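Local structure of SVP1-like protein 2 (Kluyveromyces lactis, 4EXV) at residues A[313-318]-A[333-338]. The protein probably binds phosphoinositides through a seven-bladed beta-propeller of the PROPPIN family, associating with membranes. Residues are numbered along the deposited sequence; the frame is centred on the assembly and turned at random.
Sequences ADTFKL and QRNEIP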
# COMPACT_ATOMS: atom_id res chain seq x y z
N ALA A 313 13.64 5.36 10.55
CA ALA A 313 12.30 4.86 10.88
C ALA A 313 11.67 5.49 12.12
O ALA A 313 11.97 5.09 13.26
CB ALA A 313 12.32 3.35 11.01
N ASP A 314 10.78 6.45 11.88
CA ASP A 314 10.00 7.12 12.93
C ASP A 314 8.89 6.24 13.47
O ASP A 314 8.07 5.72 12.71
CB ASP A 314 9.36 8.40 12.40
CG ASP A 314 10.36 9.51 12.21
OD1 ASP A 314 11.43 9.43 12.84
OD2 ASP A 314 10.06 10.46 11.43
N THR A 315 8.85 6.10 14.80
CA THR A 315 7.71 5.41 15.40
C THR A 315 6.80 6.32 16.26
O THR A 315 7.26 7.13 17.06
CB THR A 315 8.12 4.02 16.01
OG1 THR A 315 7.62 3.89 17.34
CG2 THR A 315 9.64 3.84 16.00
N PHE A 316 5.50 6.20 16.03
CA PHE A 316 4.49 7.08 16.60
C PHE A 316 3.54 6.30 17.48
O PHE A 316 3.14 5.20 17.12
CB PHE A 316 3.67 7.71 15.48
CG PHE A 316 4.45 8.66 14.62
CD1 PHE A 316 4.44 10.03 14.90
CD2 PHE A 316 5.18 8.20 13.53
CE1 PHE A 316 5.15 10.94 14.11
CE2 PHE A 316 5.90 9.10 12.73
CZ PHE A 316 5.88 10.47 13.02
N LYS A 317 3.17 6.86 18.63
CA LYS A 317 2.13 6.27 19.47
C LYS A 317 0.79 6.97 19.25
O LYS A 317 0.75 8.18 19.05
CB LYS A 317 2.51 6.29 20.95
CG LYS A 317 2.00 5.06 21.72
CD LYS A 317 0.71 5.33 22.50
CE LYS A 317 0.26 4.09 23.28
NZ LYS A 317 0.15 4.33 24.76
N LEU A 318 -0.29 6.20 19.26
CA LEU A 318 -1.63 6.77 19.08
C LEU A 318 -2.41 6.71 20.38
O LEU A 318 -2.87 5.66 20.81
CB LEU A 318 -2.40 6.07 17.96
CG LEU A 318 -3.85 6.52 17.77
CD1 LEU A 318 -3.94 7.98 17.39
CD2 LEU A 318 -4.53 5.67 16.71
N GLN A 333 10.18 7.56 19.04
CA GLN A 333 11.47 6.99 18.68
C GLN A 333 11.84 7.18 17.23
O GLN A 333 10.99 7.07 16.33
CB GLN A 333 11.41 5.49 18.94
CG GLN A 333 12.58 4.93 19.69
CD GLN A 333 12.44 3.44 19.90
OE1 GLN A 333 11.43 2.83 19.51
NE2 GLN A 333 13.46 2.83 20.52
N ARG A 334 13.12 7.48 17.01
CA ARG A 334 13.75 7.46 15.69
C ARG A 334 14.96 6.52 15.71
O ARG A 334 15.87 6.67 16.52
CB ARG A 334 14.18 8.87 15.27
CG ARG A 334 13.25 9.99 15.74
CD ARG A 334 13.55 11.32 15.06
NE ARG A 334 12.98 11.40 13.71
CZ ARG A 334 13.07 12.47 12.92
NH1 ARG A 334 13.71 13.56 13.33
NH2 ARG A 334 12.52 12.45 11.71
N ASN A 335 14.94 5.53 14.82
CA ASN A 335 16.07 4.63 14.69
C ASN A 335 16.61 4.67 13.27
O ASN A 335 15.84 4.68 12.31
CB ASN A 335 15.68 3.20 15.07
CG ASN A 335 14.92 3.14 16.39
OD1 ASN A 335 15.31 3.76 17.38
ND2 ASN A 335 13.81 2.40 16.40
N GLU A 336 17.92 4.72 13.13
CA GLU A 336 18.53 4.63 11.81
C GLU A 336 18.33 3.21 11.33
O GLU A 336 18.31 2.27 12.13
CB GLU A 336 20.02 4.99 11.87
CG GLU A 336 20.36 6.05 12.92
CD GLU A 336 21.81 6.51 12.84
OE1 GLU A 336 22.03 7.67 12.41
OE2 GLU A 336 22.72 5.73 13.20
N ILE A 337 18.15 3.04 10.02
CA ILE A 337 18.09 1.72 9.41
C ILE A 337 19.50 1.27 9.04
O ILE A 337 20.12 1.88 8.16
CB ILE A 337 17.30 1.74 8.09
CG1 ILE A 337 15.84 2.13 8.32
CG2 ILE A 337 17.40 0.38 7.39
CD1 ILE A 337 15.11 2.38 7.01
N PRO A 338 20.00 0.21 9.71
CA PRO A 338 21.37 -0.29 9.49
C PRO A 338 21.67 -0.67 8.02
O PRO A 338 21.60 -1.86 7.67
CB PRO A 338 21.45 -1.53 10.41
CG PRO A 338 20.02 -1.84 10.82
CD PRO A 338 19.29 -0.53 10.77
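D314 and R334 face each other as a non-hydrogen-bonded antiparallel pair, their side chains running side by side into a cross-strand salt bridge. R334 can be followed outward: CB, CG and CD skirt D314 OD1 as the chain runs along the carboxylate, and R334 CG lies 3.5 Å from D314 OD1. A bend at chi3 (80°) then swings the guanidinium over to its partner. R334 NE meets D314 OD1 at 2.7 Å, almost straight and within the guanidinium plane, on the syn lone pair. At the tip, R334 NH2 reaches D314 OD2 at 3.2 Å, again syn but tilted from that plane, completing a two-nitrogen, side-on grip. An alanine here would remove both gripping nitrogens and would probably leave the buried carboxylate of D314 poorly compensated, with the W307 NE1 bond to OD2 as a remaining partner. The backbone fixes the register on either side of this pair: T315 N donates to Q333 O at 2.8 Å, and A313 N to N335 O at 2.9 Å. R334 NH2 is also held by K285 O. Both segments belong to one hairpin, in which strand 312-321 lies between strand 302-307 and strand 326-336, the outermost strand of this four-stranded propeller blade.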